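Export chaperone SatS (Mycobacterium tuberculosis H37Rv, PDB 6DNM) acts as a chaperone for the SecA2 protein export pathway. Local coordinates at residues Tyr36-Ile50 with Glu125-Ser137. Numbering follows the deposited sequence.
Sequences YLDDRPIFLGRNGRI and ELLRDIGDYSEDS
With CG swung anti to the backbone N (chi1 172°), Tyr133 throws its ring off the last turn of helix 117-134 and in among the strands; Phe43, its CG anti to the carbonyl carbon (chi1 -70°), drops from strand 40-43 to meet it. The two form an offset edge-to-face pair, centroids 5.3 Å apart, with the Phe43 edge turned to the Tyr133 face and CD2 of Phe43 3.5 Å from CG of Tyr133. Phe43 CB sits over that ring as a CH-pi contact. Ile50 spans both aromatics: CD1 lies over the centre of a Phe43 face and 3.7 Å from Ile130 CG1, while CG1 leans on Tyr133 CE2. The Tyr133 hydroxyl packs against the Gly45-Arg46 peptide; its hydrogen bond goes to OD2 of Asp70. One turn earlier, Pro41 rests its CG 3.4 Å from the carbonyl O of Asp129. The Asp129 carboxylate takes a 2.6 Å hydrogen bond from Tyr36 OH on the syn side of OD2, 19° out of plane, and Arg34 adds a weak, long ion pair. An aromatic-aliphatic core thus joins hairpins 29-43 and 45-52, each closed by a type I' turn, to the helix, and Tyr36, with Arg34 contributing less, would probably keep buried Asp129 ionised.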
loop_
_atom_site.group_PDB
_atom_site.type_symbol
_atom_site.label_atom_id
_atom_site.label_comp_id
_atom_site.label_asym_id
_atom_site.label_seq_id
_atom_site.Cartn_x
_atom_site.Cartn_y
_atom_site.Cartn_z
ATOM N N TYR A 36 -8.653 6.835 4.983
ATOM C CA TYR A 36 -8.397 6.939 6.412
ATOM C C TYR A 36 -9.674 7.384 7.105
ATOM O O TYR A 36 -10.334 8.327 6.655
ATOM C CB TYR A 36 -7.279 7.930 6.693
ATOM C CG TYR A 36 -5.986 7.540 6.028
ATOM C CD1 TYR A 36 -5.128 6.596 6.597
ATOM C CD2 TYR A 36 -5.635 8.090 4.815
ATOM C CE1 TYR A 36 -3.932 6.235 5.969
ATOM C CE2 TYR A 36 -4.466 7.745 4.196
ATOM C CZ TYR A 36 -3.614 6.813 4.757
ATOM O OH TYR A 36 -2.438 6.479 4.101
ATOM N N LEU A 37 -10.026 6.692 8.179
ATOM C CA LEU A 37 -11.185 7.022 8.993
ATOM C C LEU A 37 -10.687 7.147 10.420
ATOM O O LEU A 37 -10.143 6.181 10.964
ATOM C CB LEU A 37 -12.217 5.896 8.911
ATOM C CG LEU A 37 -13.536 6.132 9.639
ATOM C CD1 LEU A 37 -14.194 7.415 9.156
ATOM C CD2 LEU A 37 -14.450 4.944 9.424
ATOM N N ASP A 38 -10.852 8.332 11.013
ATOM C CA ASP A 38 -10.380 8.613 12.370
ATOM C C ASP A 38 -8.945 8.131 12.580
ATOM O O ASP A 38 -8.647 7.376 13.509
ATOM C CB ASP A 38 -11.320 8.033 13.425
ATOM C CG ASP A 38 -12.761 8.413 13.190
ATOM O OD1 ASP A 38 -13.003 9.522 12.670
ATOM O OD2 ASP A 38 -13.649 7.598 13.523
ATOM N N ASP A 39 -8.056 8.552 11.681
ATOM C CA ASP A 39 -6.620 8.288 11.753
ATOM C C ASP A 39 -6.243 6.834 11.496
ATOM O O ASP A 39 -5.110 6.437 11.802
ATOM C CB ASP A 39 -5.999 8.743 13.080
ATOM C CG ASP A 39 -5.156 9.988 12.935
ATOM O OD1 ASP A 39 -4.474 10.355 13.918
ATOM O OD2 ASP A 39 -5.175 10.601 11.846
ATOM N N ARG A 40 -7.149 6.021 10.956
ATOM C CA ARG A 40 -6.830 4.623 10.725
ATOM C C ARG A 40 -7.063 4.265 9.265
ATOM O O ARG A 40 -8.080 4.650 8.676
ATOM C CB ARG A 40 -7.683 3.717 11.619
ATOM C CG ARG A 40 -7.361 3.881 13.099
ATOM C CD ARG A 40 -8.314 3.105 13.982
ATOM N NE ARG A 40 -8.978 2.023 13.264
ATOM C CZ ARG A 40 -9.319 0.864 13.817
ATOM N NH1 ARG A 40 -9.055 0.635 15.098
ATOM N NH2 ARG A 40 -9.923 -0.068 13.091
ATOM N N PRO A 41 -6.139 3.538 8.649
ATOM C CA PRO A 41 -6.322 3.163 7.244
ATOM C C PRO A 41 -7.363 2.069 7.100
ATOM O O PRO A 41 -7.376 1.093 7.854
ATOM C CB PRO A 41 -4.937 2.658 6.828
ATOM C CG PRO A 41 -4.323 2.179 8.105
ATOM C CD PRO A 41 -4.874 3.037 9.211
ATOM N N ILE A 42 -8.237 2.236 6.114
ATOM C CA ILE A 42 -9.184 1.196 5.723
ATOM C C ILE A 42 -9.004 0.944 4.233
ATOM O O ILE A 42 -9.033 1.886 3.432
ATOM C CB ILE A 42 -10.655 1.552 6.035
ATOM C CG1 ILE A 42 -10.821 2.083 7.465
ATOM C CG2 ILE A 42 -11.532 0.330 5.835
ATOM C CD1 ILE A 42 -12.265 2.353 7.850
ATOM N N PHE A 43 -8.806 -0.316 3.862
ATOM C CA PHE A 43 -8.649 -0.691 2.465
ATOM C C PHE A 43 -9.922 -1.357 1.960
ATOM O O PHE A 43 -10.765 -1.819 2.730
ATOM C CB PHE A 43 -7.494 -1.684 2.286
ATOM C CG PHE A 43 -6.126 -1.096 2.498
ATOM C CD1 PHE A 43 -5.346 -0.709 1.418
ATOM C CD2 PHE A 43 -5.587 -0.991 3.772
ATOM C CE1 PHE A 43 -4.080 -0.201 1.608
ATOM C CE2 PHE A 43 -4.310 -0.481 3.965
ATOM C CZ PHE A 43 -3.559 -0.088 2.881
ATOM N N LEU A 44 -10.052 -1.401 0.642
ATOM C CA LEU A 44 -11.041 -2.256 0.009
ATOM C C LEU A 44 -10.674 -3.696 0.333
ATOM O O LEU A 44 -9.705 -4.236 -0.205
ATOM C CB LEU A 44 -11.027 -2.001 -1.495
ATOM C CG LEU A 44 -12.027 -2.791 -2.325
ATOM C CD1 LEU A 44 -13.461 -2.352 -1.973
ATOM C CD2 LEU A 44 -11.740 -2.605 -3.821
ATOM N N GLY A 45 -11.415 -4.311 1.240
ATOM C CA GLY A 45 -11.052 -5.624 1.731
ATOM C C GLY A 45 -11.967 -6.017 2.865
ATOM O O GLY A 45 -12.917 -5.307 3.203
ATOM N N ARG A 46 -11.659 -7.171 3.451
ATOM C CA ARG A 46 -12.426 -7.676 4.579
ATOM C C ARG A 46 -11.521 -8.561 5.416
ATOM O O ARG A 46 -10.579 -9.166 4.899
ATOM C CB ARG A 46 -13.645 -8.489 4.115
ATOM C CG ARG A 46 -13.271 -9.663 3.213
ATOM C CD ARG A 46 -14.423 -10.099 2.309
ATOM N NE ARG A 46 -14.139 -11.365 1.635
ATOM C CZ ARG A 46 -13.662 -11.470 0.397
ATOM N NH1 ARG A 46 -13.436 -12.666 -0.129
ATOM N NH2 ARG A 46 -13.410 -10.381 -0.316
ATOM N N ASN A 47 -11.810 -8.616 6.716
ATOM C CA ASN A 47 -11.101 -9.507 7.639
ATOM C C ASN A 47 -9.585 -9.310 7.582
ATOM O O ASN A 47 -8.809 -10.269 7.608
ATOM C CB ASN A 47 -11.498 -10.968 7.417
ATOM C CG ASN A 47 -13.002 -11.174 7.481
ATOM O OD1 ASN A 47 -13.667 -10.638 8.362
ATOM N ND2 ASN A 47 -13.543 -11.947 6.543
ATOM N N GLY A 48 -9.157 -8.052 7.495
ATOM C CA GLY A 48 -7.736 -7.751 7.521
ATOM C C GLY A 48 -6.947 -8.091 6.275
ATOM O O GLY A 48 -5.711 -8.030 6.314
ATOM N N ARG A 49 -7.608 -8.449 5.173
ATOM C CA ARG A 49 -6.928 -8.720 3.911
ATOM C C ARG A 49 -7.459 -7.786 2.832
ATOM O O ARG A 49 -8.668 -7.544 2.738
ATOM C CB ARG A 49 -7.090 -10.182 3.471
ATOM C CG ARG A 49 -6.514 -11.221 4.442
ATOM C CD ARG A 49 -5.850 -12.395 3.706
ATOM N NE ARG A 49 -6.782 -13.149 2.874
ATOM C CZ ARG A 49 -6.443 -13.758 1.741
ATOM N NH1 ARG A 49 -5.195 -13.696 1.299
ATOM N NH2 ARG A 49 -7.354 -14.422 1.045
ATOM N N ILE A 50 -6.543 -7.276 2.021
ATOM C CA ILE A 50 -6.820 -6.241 1.031
ATOM C C ILE A 50 -7.130 -6.906 -0.301
ATOM O O ILE A 50 -6.321 -7.684 -0.817
ATOM C CB ILE A 50 -5.598 -5.320 0.886
ATOM C CG1 ILE A 50 -5.262 -4.657 2.226
ATOM C CG2 ILE A 50 -5.801 -4.312 -0.249
ATOM C CD1 ILE A 50 -3.840 -4.154 2.308
ATOM N N GLU A 125 5.379 3.834 4.129
ATOM C CA GLU A 125 4.034 4.370 4.306
ATOM C C GLU A 125 2.975 3.300 4.039
ATOM O O GLU A 125 2.073 3.087 4.857
ATOM C CB GLU A 125 3.852 5.575 3.386
ATOM C CG GLU A 125 2.466 6.161 3.378
ATOM C CD GLU A 125 2.376 7.362 2.460
ATOM O OE1 GLU A 125 3.067 8.372 2.724
ATOM O OE2 GLU A 125 1.617 7.295 1.475
ATOM N N LEU A 126 3.098 2.578 2.923
ATOM C CA LEU A 126 2.136 1.513 2.631
ATOM C C LEU A 126 2.221 0.394 3.659
ATOM O O LEU A 126 1.194 -0.105 4.129
ATOM C CB LEU A 126 2.392 0.941 1.237
ATOM C CG LEU A 126 1.539 -0.285 0.894
ATOM C CD1 LEU A 126 0.061 0.073 0.723
ATOM C CD2 LEU A 126 2.087 -0.962 -0.350
ATOM N N LEU A 127 3.440 -0.023 4.006
ATOM C CA LEU A 127 3.613 -1.129 4.945
ATOM C C LEU A 127 2.948 -0.832 6.282
ATOM O O LEU A 127 2.260 -1.689 6.849
ATOM C CB LEU A 127 5.100 -1.386 5.162
ATOM C CG LEU A 127 5.874 -1.959 3.988
ATOM C CD1 LEU A 127 7.338 -2.099 4.342
ATOM C CD2 LEU A 127 5.290 -3.275 3.656
ATOM N N ARG A 128 3.159 0.374 6.815
ATOM C CA ARG A 128 2.533 0.732 8.084
ATOM C C ARG A 128 1.018 0.714 7.963
ATOM O O ARG A 128 0.321 0.251 8.875
ATOM C CB ARG A 128 3.014 2.109 8.541
ATOM C CG ARG A 128 4.502 2.203 8.764
ATOM C CD ARG A 128 4.819 2.193 10.216
ATOM N NE ARG A 128 6.215 2.534 10.463
ATOM C CZ ARG A 128 6.916 2.056 11.481
ATOM N NH1 ARG A 128 6.345 1.210 12.335
ATOM N NH2 ARG A 128 8.178 2.423 11.645
ATOM N N ASP A 129 0.487 1.206 6.837
ATOM C CA ASP A 129 -0.960 1.176 6.633
ATOM C C ASP A 129 -1.476 -0.256 6.571
ATOM O O ASP A 129 -2.530 -0.565 7.134
ATOM C CB ASP A 129 -1.320 1.906 5.340
ATOM C CG ASP A 129 -1.340 3.417 5.490
ATOM O OD1 ASP A 129 -1.224 3.925 6.620
ATOM O OD2 ASP A 129 -1.486 4.097 4.454
ATOM N N ILE A 130 -0.754 -1.147 5.884
ATOM C CA ILE A 130 -1.185 -2.543 5.807
ATOM C C ILE A 130 -1.133 -3.188 7.182
ATOM O O ILE A 130 -2.047 -3.923 7.575
ATOM C CB ILE A 130 -0.330 -3.324 4.792
ATOM C CG1 ILE A 130 -0.578 -2.818 3.372
ATOM C CG2 ILE A 130 -0.610 -4.827 4.889
ATOM C CD1 ILE A 130 0.226 -3.589 2.333
ATOM N N GLY A 131 -0.059 -2.941 7.933
ATOM C CA GLY A 131 0.021 -3.486 9.276
ATOM C C GLY A 131 -1.107 -3.001 10.164
ATOM O O GLY A 131 -1.707 -3.782 10.907
ATOM N N ASP A 132 -1.429 -1.707 10.081
ATOM C CA ASP A 132 -2.507 -1.168 10.901
ATOM C C ASP A 132 -3.849 -1.768 10.496
ATOM O O ASP A 132 -4.641 -2.179 11.354
ATOM C CB ASP A 132 -2.550 0.356 10.768
ATOM C CG ASP A 132 -1.351 1.045 11.410
ATOM O OD1 ASP A 132 -0.509 0.367 12.042
ATOM O OD2 ASP A 132 -1.247 2.281 11.273
ATOM N N TYR A 133 -4.116 -1.833 9.192
ATOM C CA TYR A 133 -5.387 -2.364 8.709
ATOM C C TYR A 133 -5.538 -3.841 9.053
ATOM O O TYR A 133 -6.633 -4.298 9.398
ATOM C CB TYR A 133 -5.488 -2.160 7.196
ATOM C CG TYR A 133 -6.690 -2.848 6.577
ATOM C CD1 TYR A 133 -7.981 -2.394 6.828
ATOM C CD2 TYR A 133 -6.534 -3.964 5.766
ATOM C CE1 TYR A 133 -9.082 -3.027 6.265
ATOM C CE2 TYR A 133 -7.622 -4.595 5.191
ATOM C CZ TYR A 133 -8.897 -4.128 5.451
ATOM O OH TYR A 133 -9.977 -4.765 4.878
ATOM N N SER A 134 -4.449 -4.602 8.967
ATOM C CA SER A 134 -4.504 -6.029 9.247
ATOM C C SER A 134 -4.567 -6.336 10.735
ATOM O O SER A 134 -4.774 -7.499 11.101
ATOM C CB SER A 134 -3.283 -6.730 8.651
ATOM O OG SER A 134 -2.101 -6.363 9.341
ATOM N N GLU A 135 -4.382 -5.332 11.594
ATOM C CA GLU A 135 -4.381 -5.515 13.047
ATOM C C GLU A 135 -3.320 -6.517 13.495
ATOM O O GLU A 135 -3.489 -7.222 14.490
ATOM C CB GLU A 135 -5.772 -5.868 13.589
ATOM C CG GLU A 135 -6.805 -4.794 13.306
ATOM C CD GLU A 135 -8.150 -5.110 13.921
ATOM O OE1 GLU A 135 -8.949 -4.172 14.122
ATOM O OE2 GLU A 135 -8.404 -6.300 14.208
ATOM N N ASP A 136 -2.215 -6.568 12.757
ATOM C CA ASP A 136 -1.095 -7.460 13.022
ATOM C C ASP A 136 0.141 -6.607 13.252
ATOM O O ASP A 136 0.383 -5.645 12.518
ATOM C CB ASP A 136 -0.859 -8.363 11.801
ATOM C CG ASP A 136 0.069 -9.526 12.095
ATOM O OD1 ASP A 136 -0.367 -10.686 11.936
ATOM O OD2 ASP A 136 1.231 -9.283 12.477
ATOM N N SER A 137 0.923 -6.957 14.269
ATOM C CA SER A 137 2.084 -6.165 14.650
ATOM C C SER A 137 3.322 -6.459 13.808
ATOM O O SER A 137 4.389 -5.924 14.117
ATOM C CB SER A 137 2.409 -6.388 16.129
ATOM O OG SER A 137 2.724 -7.748 16.365
#